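Local coordinates for protein hydrogenase maturation factor (Thermoanaerobacter tengcongensis, PDB 3VTI) that probably makes the carbamoyl adenylate and transfers the carbamoyl group to the C-terminal cysteine of HypE during maturation of [NiFe] hydrogenases, at residues Gly330-Glu335 and Leu345-Asp350; Pro336-Asn341 and Asn432-Asn437; His459-Gly464 and Lys478-His483; Ala486-Cys491 and Gly503-Gly508. All coordinates share one frame; numbering follows the deposited sequence.

Overall arrangement
The four contacts form two touching pairs. Contacts 1 and 2 share the loop between strand 325-329 and helix 341-347: contact 1 is partly buried and sets that loop against the end of the helix, whereas contact 2 is buried and sets it against helix 433-449, in the Kae1-like part of the chain. Contacts 3 and 4, with centres about 15 Å apart, meet at one iron ion: strand 478-481 leads straight into helix 483-494. Aliphatic packing and lysine tips dominate the first pair. The second combines backbone pairing at a sheet margin (contact 3) with buried apolar packing (contact 4), and both end in imidazole or carboxylate ligands of the metal.

Contact 1: Gly330-Glu335 and Leu345-Asp350; sequences GNVSEE and LEKLKD
Lys347 reaches back from the last turn of its helix across Val332, and their side chains cross at about a right angle. Its CB lies against the sulfur of Cys338. The CG, anti to the backbone N (chi1 -159°), comes 4.1 Å from Val332 CG1. A bend at chi2 then carries CD and CE past the valine at a greater distance, and a second bend at chi4 turns the tip back, so that NZ ends 3.6 Å from Val332 CG2. The carboxylate of Glu335 comes toward this ammonium from the opposite direction, but the two are too far apart for a salt bridge and the place of the acid is uncertain. Val332 CG1 also meets the backbone oxygen of Lys347. Leu348, where the chain leaves the helix, brings CD2 to 3.8 Å from Asn331 CA and lays CD1 beside Gly330 O. The amide of Asn331 turns elsewhere: ND2 bonds to Glu335 O at 2.7 Å, nearly straight, and OD1 to Ser329, a magnesium ligand. The contact thus folds the loop that follows strand 325-329 onto the end of helix 341-347, and Gly297 of another chain packs on both Val332 and Lys347.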
loop_
_atom_site.group_PDB
_atom_site.type_symbol
_atom_site.label_atom_id
_atom_site.label_comp_id
_atom_site.label_asym_id
_atom_site.label_seq_id
_atom_site.Cartn_x
_atom_site.Cartn_y
_atom_site.Cartn_z
ATOM N N GLY A 330 0.299 -51.283 24.997
ATOM C CA GLY A 330 1.723 -51.388 24.696
ATOM C C GLY A 330 2.186 -50.330 23.713
ATOM O O GLY A 330 2.434 -50.616 22.545
ATOM N N ASN A 331 2.292 -49.101 24.204
ATOM C CA ASN A 331 2.764 -47.963 23.420
ATOM C C ASN A 331 3.550 -46.981 24.287
ATOM O O ASN A 331 3.293 -46.881 25.487
ATOM C CB ASN A 331 1.589 -47.233 22.746
ATOM C CG ASN A 331 0.472 -46.866 23.720
ATOM O OD1 ASN A 331 0.625 -46.984 24.930
ATOM N ND2 ASN A 331 -0.669 -46.436 23.186
ATOM N N VAL A 332 4.503 -46.265 23.689
ATOM C CA VAL A 332 5.007 -45.054 24.321
ATOM C C VAL A 332 3.873 -44.056 24.132
ATOM O O VAL A 332 3.229 -44.059 23.092
ATOM C CB VAL A 332 6.338 -44.526 23.680
ATOM C CG1 VAL A 332 7.209 -45.673 23.155
ATOM C CG2 VAL A 332 6.070 -43.531 22.560
ATOM N N SER A 333 3.593 -43.224 25.128
ATOM C CA SER A 333 2.514 -42.229 25.004
ATOM C C SER A 333 1.132 -42.840 24.651
ATOM O O SER A 333 0.594 -43.644 25.429
ATOM C CB SER A 333 2.910 -41.124 24.017
ATOM O OG SER A 333 2.094 -39.976 24.179
ATOM N N GLU A 334 0.560 -42.464 23.502
ATOM C CA GLU A 334 -0.823 -42.854 23.161
ATOM C C GLU A 334 -1.082 -43.241 21.693
ATOM O O GLU A 334 -2.243 -43.371 21.272
ATOM C CB GLU A 334 -1.822 -41.760 23.600
ATOM C CG GLU A 334 -2.122 -41.763 25.085
ATOM C CD GLU A 334 -3.117 -40.707 25.480
ATOM O OE1 GLU A 334 -2.714 -39.524 25.518
ATOM O OE2 GLU A 334 -4.296 -41.057 25.758
ATOM N N GLU A 335 -0.003 -43.433 20.920
ATOM C CA GLU A 335 -0.143 -43.899 19.540
ATOM C C GLU A 335 -0.694 -45.342 19.508
ATOM O O GLU A 335 -0.816 -45.985 20.555
ATOM C CB GLU A 335 1.194 -43.787 18.786
ATOM C CG GLU A 335 2.157 -44.948 18.996
ATOM C CD GLU A 335 2.838 -44.901 20.346
ATOM O OE1 GLU A 335 3.145 -43.786 20.804
ATOM O OE2 GLU A 335 3.073 -45.971 20.946
ATOM N N LEU A 345 9.726 -54.849 20.212
ATOM C CA LEU A 345 11.089 -54.881 20.754
ATOM C C LEU A 345 11.835 -53.544 20.605
ATOM O O LEU A 345 12.666 -53.199 21.450
ATOM C CB LEU A 345 11.903 -56.032 20.143
ATOM C CG LEU A 345 11.474 -57.466 20.484
ATOM C CD1 LEU A 345 12.078 -58.476 19.528
ATOM C CD2 LEU A 345 11.804 -57.829 21.930
ATOM N N GLU A 346 11.522 -52.792 19.550
ATOM C CA GLU A 346 12.184 -51.511 19.288
ATOM C C GLU A 346 11.477 -50.346 19.966
ATOM O O GLU A 346 12.119 -49.544 20.638
ATOM C CB GLU A 346 12.298 -51.242 17.781
ATOM C CG GLU A 346 13.433 -50.287 17.401
ATOM C CD GLU A 346 14.814 -50.955 17.421
ATOM O OE1 GLU A 346 15.830 -50.226 17.339
ATOM O OE2 GLU A 346 14.890 -52.206 17.512
ATOM N N LYS A 347 10.159 -50.260 19.780
ATOM C CA LYS A 347 9.356 -49.148 20.284
ATOM C C LYS A 347 9.302 -49.133 21.817
ATOM O O LYS A 347 9.334 -48.062 22.437
ATOM C CB LYS A 347 7.939 -49.215 19.696
ATOM C CG LYS A 347 7.138 -47.903 19.709
ATOM C CD LYS A 347 7.437 -47.042 18.465
ATOM C CE LYS A 347 6.455 -45.887 18.318
ATOM N NZ LYS A 347 6.742 -44.785 19.275
ATOM N N LEU A 348 9.250 -50.321 22.420
ATOM C CA LEU A 348 9.085 -50.448 23.871
ATOM C C LEU A 348 10.390 -50.763 24.611
ATOM O O LEU A 348 10.365 -51.185 25.768
ATOM C CB LEU A 348 7.985 -51.473 24.208
ATOM C CG LEU A 348 6.603 -51.314 23.542
ATOM C CD1 LEU A 348 5.613 -52.337 24.057
ATOM C CD2 LEU A 348 6.044 -49.926 23.751
ATOM N N LYS A 349 11.527 -50.526 23.947
ATOM C CA LYS A 349 12.861 -50.841 24.502
ATOM C C LYS A 349 13.165 -50.104 25.814
ATOM O O LYS A 349 13.793 -50.667 26.714
ATOM C CB LYS A 349 13.970 -50.571 23.468
ATOM C CG LYS A 349 14.125 -49.090 23.094
ATOM C CD LYS A 349 15.089 -48.866 21.946
ATOM C CE LYS A 349 14.864 -47.479 21.338
ATOM N NZ LYS A 349 15.864 -47.175 20.265
ATOM N N ASP A 350 12.717 -48.854 25.909
ATOM C CA ASP A 350 12.951 -48.021 27.089
ATOM C C ASP A 350 11.833 -48.136 28.126
ATOM O O ASP A 350 11.862 -47.449 29.153
ATOM C CB ASP A 350 13.114 -46.537 26.700
ATOM C CG ASP A 350 14.105 -46.314 25.550
ATOM O OD1 ASP A 350 15.192 -46.951 25.508
ATOM O OD2 ASP A 350 13.777 -45.471 24.685
#

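Contact 2: Pro336-Asn341 and Asn432-Asn437; sequences PICKDN and NEKAFN
Pro336 presses its ring against the first turn of helix 433-449, while Lys434 runs alongside it toward the loop. The tight part is apolar. Pro336 CG sits 3.7 Å from Ala435 CA, and CD lies 4.0 Å from Ala435 CB, so one edge of the pyrrolidine rests on the helix backbone where a small side chain lets it come close. Asn432 holds the N-cap position just before this helix. The looser, wetter part begins where Lys434 leaves the ring. A chi1 of -161° swings its CG away from the backbone N and the chain is extended from there on, which takes NZ past the proline to the carbonyl beyond. There NZ makes only a weak hydrogen bond to Pro336 O, at 3.5 Å. Water 1 does better as a bridge: it accepts from Lys434 NZ at 2.8 Å and donates to Pro336 O at 2.7 Å. The ammonium also forms a salt bridge with Glu343, and Cys338 SG stands 4.0 Å from it. With an alanine here instead of Pro336, the ring's place over Ala435 is likely to become a gap and the loop backbone to turn more freely, moving the carbonyl that the lysine and water hold. The ring contributes apolar fit and a restrained backbone, whereas the lysine brings a charge that is met by Glu343, outside the two segments; the YrdC-like and Kae1-like parts of the chain are therefore joined here by apolar fit on one side and by a water-bridged lysine on the other.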
loop_
_atom_site.group_PDB
_atom_site.type_symbol
_atom_site.label_atom_id
_atom_site.label_comp_id
_atom_site.label_asym_id
_atom_site.label_seq_id
_atom_site.Cartn_x
_atom_site.Cartn_y
_atom_site.Cartn_z
ATOM N N PRO A 336 -1.064 -45.829 18.307
ATOM C CA PRO A 336 -1.494 -47.214 18.179
ATOM C C PRO A 336 -0.561 -48.184 18.904
ATOM O O PRO A 336 0.668 -48.038 18.844
ATOM C CB PRO A 336 -1.399 -47.448 16.674
ATOM C CG PRO A 336 -1.769 -46.174 16.103
ATOM C CD PRO A 336 -1.173 -45.125 17.017
ATOM N N ILE A 337 -1.139 -49.172 19.565
ATOM C CA ILE A 337 -0.325 -50.175 20.217
ATOM C C ILE A 337 0.424 -51.031 19.220
ATOM O O ILE A 337 -0.009 -51.212 18.091
ATOM C CB ILE A 337 -1.127 -51.058 21.144
ATOM C CG1 ILE A 337 -2.202 -51.813 20.369
ATOM C CG2 ILE A 337 -1.682 -50.212 22.264
ATOM C CD1 ILE A 337 -2.730 -52.988 21.107
ATOM N N CYS A 338 1.560 -51.546 19.657
ATOM C CA CYS A 338 2.386 -52.429 18.838
ATOM C C CYS A 338 1.686 -53.753 18.569
ATOM O O CYS A 338 0.877 -54.211 19.373
ATOM C CB CYS A 338 3.722 -52.697 19.526
ATOM S SG CYS A 338 4.795 -51.272 19.622
ATOM N N LYS A 339 2.010 -54.375 17.441
ATOM C CA LYS A 339 1.386 -55.646 17.089
ATOM C C LYS A 339 2.378 -56.718 16.669
ATOM O O LYS A 339 2.104 -57.907 16.822
ATOM C CB LYS A 339 0.324 -55.447 16.004
ATOM C CG LYS A 339 0.852 -55.403 14.586
ATOM C CD LYS A 339 -0.294 -55.267 13.616
ATOM C CE LYS A 339 0.167 -55.343 12.177
ATOM N NZ LYS A 339 -0.876 -54.691 11.345
ATOM N N ASP A 340 3.515 -56.300 16.120
ATOM C CA ASP A 340 4.521 -57.240 15.659
ATOM C C ASP A 340 5.631 -57.324 16.687
ATOM O O ASP A 340 5.893 -56.353 17.406
ATOM C CB ASP A 340 5.067 -56.822 14.297
ATOM C CG ASP A 340 4.062 -57.026 13.188
ATOM O OD1 ASP A 340 3.639 -58.182 12.976
ATOM O OD2 ASP A 340 3.695 -56.033 12.528
ATOM N N ASN A 341 6.266 -58.491 16.762
ATOM C CA ASN A 341 7.357 -58.745 17.702
ATOM C C ASN A 341 8.495 -57.733 17.576
ATOM O O ASN A 341 8.856 -57.076 18.557
ATOM C CB ASN A 341 7.897 -60.169 17.522
ATOM C CG ASN A 341 6.840 -61.240 17.762
ATOM O OD1 ASN A 341 5.724 -60.957 18.198
ATOM N ND2 ASN A 341 7.196 -62.482 17.483
ATOM N N ASN A 432 -0.864 -38.315 14.371
ATOM C CA ASN A 432 0.487 -38.847 14.160
ATOM C C ASN A 432 0.550 -39.812 12.983
ATOM O O ASN A 432 -0.437 -40.471 12.666
ATOM C CB ASN A 432 1.028 -39.518 15.434
ATOM C CG ASN A 432 0.097 -40.581 15.973
ATOM O OD1 ASN A 432 -0.925 -40.277 16.600
ATOM N ND2 ASN A 432 0.438 -41.840 15.728
ATOM N N GLU A 433 1.718 -39.888 12.351
ATOM C CA GLU A 433 1.952 -40.775 11.210
ATOM C C GLU A 433 1.456 -42.194 11.463
ATOM O O GLU A 433 0.775 -42.767 10.619
ATOM C CB GLU A 433 3.441 -40.789 10.828
ATOM C CG GLU A 433 3.808 -41.809 9.722
ATOM C CD GLU A 433 5.302 -41.858 9.384
ATOM O OE1 GLU A 433 6.087 -41.080 9.982
ATOM O OE2 GLU A 433 5.686 -42.672 8.503
ATOM N N LYS A 434 1.792 -42.750 12.626
ATOM C CA LYS A 434 1.433 -44.131 12.954
ATOM C C LYS A 434 -0.075 -44.355 13.000
ATOM O O LYS A 434 -0.564 -45.347 12.469
ATOM C CB LYS A 434 2.102 -44.604 14.249
ATOM C CG LYS A 434 2.143 -46.125 14.376
ATOM C CD LYS A 434 3.074 -46.599 15.481
ATOM C CE LYS A 434 2.881 -48.090 15.715
ATOM N NZ LYS A 434 3.561 -48.577 16.956
ATOM N N ALA A 435 -0.798 -43.418 13.616
ATOM C CA ALA A 435 -2.265 -43.457 13.676
ATOM C C ALA A 435 -2.891 -43.335 12.281
ATOM O O ALA A 435 -3.871 -44.014 11.978
ATOM C CB ALA A 435 -2.794 -42.356 14.589
ATOM N N PHE A 436 -2.311 -42.477 11.441
ATOM C CA PHE A 436 -2.820 -42.259 10.103
ATOM C C PHE A 436 -2.696 -43.497 9.225
ATOM O O PHE A 436 -3.644 -43.865 8.536
ATOM C CB PHE A 436 -2.111 -41.078 9.437
ATOM C CG PHE A 436 -2.832 -40.544 8.232
ATOM C CD1 PHE A 436 -2.232 -40.580 6.983
ATOM C CD2 PHE A 436 -4.123 -40.002 8.354
ATOM C CE1 PHE A 436 -2.896 -40.069 5.852
ATOM C CE2 PHE A 436 -4.803 -39.502 7.247
ATOM C CZ PHE A 436 -4.185 -39.533 5.982
ATOM N N ASN A 437 -1.529 -44.131 9.239
ATOM C CA ASN A 437 -1.335 -45.353 8.465
ATOM C C ASN A 437 -2.311 -46.443 8.906
ATOM O O ASN A 437 -3.033 -47.002 8.090
ATOM C CB ASN A 437 0.109 -45.843 8.572
ATOM C CG ASN A 437 1.108 -44.888 7.923
ATOM O OD1 ASN A 437 2.256 -44.803 8.359
ATOM N ND2 ASN A 437 0.680 -44.175 6.878
HETATM O O HOH W 1 3.202 -48.240 19.711
#

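Contact 3: His459-Gly464 and Lys478-His483. With FE (Fe (III) ion), chain G.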
loop_
_atom_site.group_PDB
_atom_site.type_symbol
_atom_site.label_atom_id
_atom_site.label_comp_id
_atom_site.label_asym_id
_atom_site.label_seq_id
_atom_site.Cartn_x
_atom_site.Cartn_y
_atom_site.Cartn_z
ATOM N N HIS A 459 -17.901 -36.195 6.258
ATOM C CA HIS A 459 -16.831 -35.694 7.128
ATOM C C HIS A 459 -17.239 -34.531 8.038
ATOM O O HIS A 459 -18.242 -33.852 7.794
ATOM C CB HIS A 459 -15.567 -35.331 6.320
ATOM C CG HIS A 459 -15.727 -34.138 5.433
ATOM N ND1 HIS A 459 -15.594 -32.847 5.893
ATOM C CD2 HIS A 459 -15.997 -34.040 4.110
ATOM C CE1 HIS A 459 -15.779 -32.004 4.894
ATOM N NE2 HIS A 459 -16.028 -32.701 3.801
ATOM N N ASP A 460 -16.435 -34.317 9.080
ATOM C CA ASP A 460 -16.616 -33.197 9.988
ATOM C C ASP A 460 -16.393 -31.859 9.286
ATOM O O ASP A 460 -15.627 -31.759 8.328
ATOM C CB ASP A 460 -15.680 -33.312 11.196
ATOM C CG ASP A 460 -16.171 -32.505 12.392
ATOM O OD1 ASP A 460 -16.822 -33.109 13.277
ATOM O OD2 ASP A 460 -15.918 -31.278 12.435
ATOM N N MET A 461 -17.073 -30.838 9.790
ATOM C CA MET A 461 -16.992 -29.489 9.247
ATOM C C MET A 461 -15.605 -28.858 9.440
ATOM O O MET A 461 -15.237 -27.941 8.713
ATOM C CB MET A 461 -18.067 -28.635 9.913
ATOM C CG MET A 461 -18.838 -27.739 8.989
ATOM S SD MET A 461 -20.544 -27.549 9.544
ATOM C CE MET A 461 -21.402 -28.702 8.476
ATOM N N HIS A 462 -14.852 -29.357 10.422
ATOM C CA HIS A 462 -13.530 -28.831 10.783
ATOM C C HIS A 462 -12.530 -29.128 9.662
ATOM O O HIS A 462 -12.373 -30.282 9.262
ATOM C CB HIS A 462 -13.071 -29.458 12.110
ATOM C CG HIS A 462 -11.906 -28.766 12.758
ATOM N ND1 HIS A 462 -11.869 -28.489 14.106
ATOM C CD2 HIS A 462 -10.730 -28.315 12.251
ATOM C CE1 HIS A 462 -10.728 -27.889 14.402
ATOM N NE2 HIS A 462 -10.020 -27.770 13.294
ATOM N N LYS A 463 -11.858 -28.098 9.155
ATOM C CA LYS A 463 -11.011 -28.267 7.976
ATOM C C LYS A 463 -9.595 -28.771 8.279
ATOM O O LYS A 463 -8.883 -29.205 7.375
ATOM C CB LYS A 463 -10.952 -26.972 7.155
ATOM C CG LYS A 463 -12.267 -26.587 6.484
ATOM C CD LYS A 463 -12.182 -25.160 5.948
ATOM C CE LYS A 463 -13.497 -24.702 5.319
ATOM N NZ LYS A 463 -13.703 -25.289 3.952
ATOM N N GLY A 464 -9.203 -28.726 9.546
ATOM C CA GLY A 464 -7.858 -29.119 9.949
ATOM C C GLY A 464 -7.704 -30.539 10.478
ATOM O O GLY A 464 -6.649 -30.890 11.000
ATOM N N LYS A 478 -18.817 -35.192 -1.576
ATOM C CA LYS A 478 -18.557 -34.960 -0.172
ATOM C C LYS A 478 -19.737 -34.293 0.510
ATOM O O LYS A 478 -20.313 -33.342 -0.022
ATOM C CB LYS A 478 -17.308 -34.097 -0.001
ATOM C CG LYS A 478 -16.004 -34.802 -0.320
ATOM C CD LYS A 478 -15.403 -34.307 -1.610
ATOM C CE LYS A 478 -14.191 -35.166 -1.978
ATOM N NZ LYS A 478 -13.580 -34.761 -3.280
ATOM N N ILE A 479 -20.081 -34.808 1.691
ATOM C CA ILE A 479 -21.088 -34.214 2.568
ATOM C C ILE A 479 -20.419 -33.849 3.892
ATOM O O ILE A 479 -19.844 -34.712 4.564
ATOM C CB ILE A 479 -22.281 -35.183 2.837
ATOM C CG1 ILE A 479 -22.988 -35.556 1.529
ATOM C CG2 ILE A 479 -23.269 -34.575 3.857
ATOM C CD1 ILE A 479 -24.020 -36.659 1.674
ATOM N N GLU A 480 -20.486 -32.579 4.264
ATOM C CA GLU A 480 -19.938 -32.150 5.544
ATOM C C GLU A 480 -21.024 -32.110 6.609
ATOM O O GLU A 480 -22.182 -31.811 6.326
ATOM C CB GLU A 480 -19.188 -30.815 5.434
ATOM C CG GLU A 480 -20.050 -29.634 5.057
ATOM C CD GLU A 480 -19.291 -28.312 5.087
ATOM O OE1 GLU A 480 -19.967 -27.260 5.038
ATOM O OE2 GLU A 480 -18.035 -28.323 5.156
ATOM N N VAL A 481 -20.635 -32.434 7.832
ATOM C CA VAL A 481 -21.577 -32.674 8.913
ATOM C C VAL A 481 -21.031 -31.960 10.129
ATOM O O VAL A 481 -19.839 -32.084 10.445
ATOM C CB VAL A 481 -21.705 -34.190 9.232
ATOM C CG1 VAL A 481 -22.718 -34.427 10.311
ATOM C CG2 VAL A 481 -22.057 -34.994 7.992
ATOM N N GLN A 482 -21.885 -31.194 10.798
ATOM C CA GLN A 482 -21.469 -30.480 11.989
ATOM C C GLN A 482 -21.255 -31.495 13.091
ATOM O O GLN A 482 -22.055 -32.401 13.256
ATOM C CB GLN A 482 -22.502 -29.417 12.398
ATOM C CG GLN A 482 -21.956 -28.337 13.322
ATOM C CD GLN A 482 -21.891 -28.765 14.791
ATOM O OE1 GLN A 482 -22.827 -29.350 15.320
ATOM N NE2 GLN A 482 -20.779 -28.463 15.449
ATOM N N HIS A 483 -20.164 -31.318 13.829
ATOM C CA HIS A 483 -19.715 -32.204 14.900
ATOM C C HIS A 483 -20.781 -32.611 15.923
ATOM O O HIS A 483 -20.921 -33.793 16.238
ATOM C CB HIS A 483 -18.541 -31.548 15.627
ATOM C CG HIS A 483 -17.843 -32.454 16.591
ATOM N ND1 HIS A 483 -16.894 -33.370 16.196
ATOM C CD2 HIS A 483 -17.952 -32.577 17.935
ATOM C CE1 HIS A 483 -16.451 -34.025 17.254
ATOM N NE2 HIS A 483 -17.075 -33.560 18.323
HETATM FE FE FE G . -17.184 -34.342 20.514
HETATM O O HOH W 2 -18.900 -34.571 12.148
HETATM O O HOH W 3 -18.092 -29.900 12.779
HETATM O O HOH W 4 -16.837 -35.410 22.665
HETATM O O HOH W 5 -15.069 -33.699 20.880
#
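His459 and Glu480 pair in parallel across a beta-alpha-beta unit of the Kae1-like domain, whose second strand, 478-481, edges the sheet and runs into the iron site. His459 N bonds to Ile479 O at 3.0 Å, Val481 N returns a bond to His459 O, and Met461 N adds a weak one to Val481 O. The His459 imidazole lies over Glu480, whose CA makes a CH-pi contact 4.3 Å from the ring centre, almost on the ring normal; its ND1 is tied to Asp460 O. Met461 curls over the strand end, with CE against Glu480 CG and SD against Gln482 CB.

Asp460 carries the link to the metal. A chi1 of -158° puts its carboxylate beside the carbonyl carbon, reaching past the strand. OD2 accepts from His462 N through its anti lone pair, closing an Asx turn, and water 3 joins OD2 to His483 N; water 2 joins OD1 to Val481 O. OD1 is a second-shell partner of the iron: His483 ND1 donates to Asp460 OD1 at 2.9 Å, from within the imidazole plane but 29° out of the carboxylate plane on its syn side. Losing the carboxylate to an alanine here is likely to leave His483 ND1 without its acceptor and the ring's rotation less firmly set, with both waters short of a mate. On the other side of that ring, His483 NE2 binds the iron at 2.3 Å.

Contact 4: Ala486-Cys491 and Gly503-Gly508; sequences AHIASC and GIAYDG. With FE (Fe (III) ion), chain G.
His487 and Asp507 meet at the iron site of the actin-like ATPase fold, where helix 483-494 of the first Kae1-like subdomain packs on strand 501-506 of the second. The axes of segments 486-491 and 503-506 approach to 8.1 Å at an angle of 121°.

Ile488 fills the space between helix and strand. Its CG1 is anti to the carbonyl carbon (chi1 -55°), which points the longer branch at the strand: CG1 lies 3.8 Å from Gly503 CA, CD1 covers the peptide between Gly503 and Ile504, and the same methyl meets Ala505 CB at 3.8 Å. Gly503 has no side chain to hold the isoleucine off, and Ala505 only a methyl, so the helix can lie close. Val698 and Cys525, on the two strands that flank 501-506, also touch Ile488.

Beyond this apolar patch the partners turn polar and converge on the metal, which His483, Asp734 and two waters complete to six ligands. The His483 and His487 rings meet nearly at right angles. Asp507 uses its carboxylate twice, giving OD1 to His484 and OD2 to the iron. The planes of the His487 ring and that carboxylate are 80° apart, and the two groups are neighbouring ligands of the iron: His487 NE2 binds it at 2.3 Å and Asp507 OD2 at 2.1 Å.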
loop_
_atom_site.group_PDB
_atom_site.type_symbol
_atom_site.label_atom_id
_atom_site.label_comp_id
_atom_site.label_asym_id
_atom_site.label_seq_id
_atom_site.Cartn_x
_atom_site.Cartn_y
_atom_site.Cartn_z
ATOM N N ALA A 486 -23.688 -34.590 14.599
ATOM C CA ALA A 486 -23.256 -35.986 14.477
ATOM C C ALA A 486 -23.293 -36.746 15.811
ATOM O O ALA A 486 -23.567 -37.953 15.831
ATOM C CB ALA A 486 -21.880 -36.077 13.835
ATOM N N HIS A 487 -23.010 -36.055 16.914
ATOM C CA HIS A 487 -23.187 -36.639 18.229
ATOM C C HIS A 487 -24.652 -37.036 18.464
ATOM O O HIS A 487 -24.957 -38.191 18.791
ATOM C CB HIS A 487 -22.743 -35.661 19.322
ATOM C CG HIS A 487 -21.303 -35.783 19.708
ATOM N ND1 HIS A 487 -20.713 -36.991 20.011
ATOM C CD2 HIS A 487 -20.342 -34.840 19.869
ATOM C CE1 HIS A 487 -19.443 -36.788 20.320
ATOM N NE2 HIS A 487 -19.193 -35.491 20.243
ATOM N N ILE A 488 -25.558 -36.074 18.311
ATOM C CA ILE A 488 -26.982 -36.335 18.488
ATOM C C ILE A 488 -27.421 -37.501 17.599
ATOM O O ILE A 488 -28.077 -38.442 18.070
ATOM C CB ILE A 488 -27.832 -35.074 18.197
ATOM C CG1 ILE A 488 -27.371 -33.888 19.057
ATOM C CG2 ILE A 488 -29.318 -35.358 18.383
ATOM C CD1 ILE A 488 -27.129 -34.213 20.520
ATOM N N ALA A 489 -27.025 -37.447 16.326
ATOM C CA ALA A 489 -27.428 -38.455 15.346
ATOM C C ALA A 489 -26.881 -39.856 15.643
ATOM O O ALA A 489 -27.539 -40.854 15.322
ATOM C CB ALA A 489 -27.044 -38.025 13.957
ATOM N N SER A 490 -25.699 -39.926 16.258
ATOM C CA SER A 490 -25.060 -41.200 16.539
ATOM C C SER A 490 -25.920 -41.975 17.519
ATOM O O SER A 490 -26.068 -43.203 17.422
ATOM C CB SER A 490 -23.650 -40.995 17.101
ATOM O OG SER A 490 -23.674 -40.656 18.479
ATOM N N CYS A 491 -26.498 -41.236 18.459
ATOM C CA CYS A 491 -27.467 -41.790 19.383
ATOM C C CYS A 491 -28.768 -42.145 18.672
ATOM O O CYS A 491 -29.383 -43.167 18.979
ATOM C CB CYS A 491 -27.712 -40.815 20.529
ATOM S SG CYS A 491 -28.914 -41.376 21.679
ATOM N N GLY A 503 -31.761 -32.163 20.940
ATOM C CA GLY A 503 -30.424 -32.730 21.080
ATOM C C GLY A 503 -29.491 -31.956 21.986
ATOM O O GLY A 503 -29.099 -30.835 21.674
ATOM N N ILE A 504 -29.107 -32.570 23.100
ATOM C CA ILE A 504 -28.218 -31.935 24.064
ATOM C C ILE A 504 -26.795 -32.452 23.858
ATOM O O ILE A 504 -26.443 -33.557 24.265
ATOM C CB ILE A 504 -28.745 -32.098 25.525
ATOM C CG1 ILE A 504 -30.189 -31.559 25.618
ATOM C CG2 ILE A 504 -27.833 -31.390 26.525
ATOM C CD1 ILE A 504 -30.947 -31.859 26.907
ATOM N N ALA A 505 -25.988 -31.629 23.203
ATOM C CA ALA A 505 -24.627 -31.984 22.828
ATOM C C ALA A 505 -23.599 -31.235 23.677
ATOM O O ALA A 505 -23.261 -30.080 23.394
ATOM C CB ALA A 505 -24.401 -31.722 21.355
ATOM N N TYR A 506 -23.124 -31.908 24.725
ATOM C CA TYR A 506 -22.126 -31.368 25.650
ATOM C C TYR A 506 -20.801 -32.122 25.531
ATOM O O TYR A 506 -20.734 -33.336 25.760
ATOM C CB TYR A 506 -22.600 -31.461 27.102
ATOM C CG TYR A 506 -23.771 -30.594 27.494
ATOM C CD1 TYR A 506 -24.262 -29.601 26.653
ATOM C CD2 TYR A 506 -24.359 -30.737 28.755
ATOM C CE1 TYR A 506 -25.342 -28.794 27.041
ATOM C CE2 TYR A 506 -25.436 -29.935 29.152
ATOM C CZ TYR A 506 -25.915 -28.975 28.294
ATOM O OH TYR A 506 -26.964 -28.204 28.691
ATOM N N ASP A 507 -19.746 -31.387 25.189
ATOM C CA ASP A 507 -18.388 -31.929 25.169
ATOM C C ASP A 507 -17.354 -30.808 25.246
ATOM O O ASP A 507 -17.681 -29.675 25.631
ATOM C CB ASP A 507 -18.161 -32.850 23.954
ATOM C CG ASP A 507 -18.169 -32.111 22.622
ATOM O OD1 ASP A 507 -18.329 -30.879 22.581
ATOM O OD2 ASP A 507 -17.998 -32.786 21.588
ATOM N N GLY A 508 -16.114 -31.126 24.894
ATOM C CA GLY A 508 -15.039 -30.155 24.953
ATOM C C GLY A 508 -15.037 -29.215 23.767
ATOM O O GLY A 508 -15.082 -28.000 23.935
HETATM FE FE FE G . -17.184 -34.342 20.514
HETATM O O HOH W 4 -16.837 -35.410 22.665
HETATM O O HOH W 5 -15.069 -33.699 20.880
#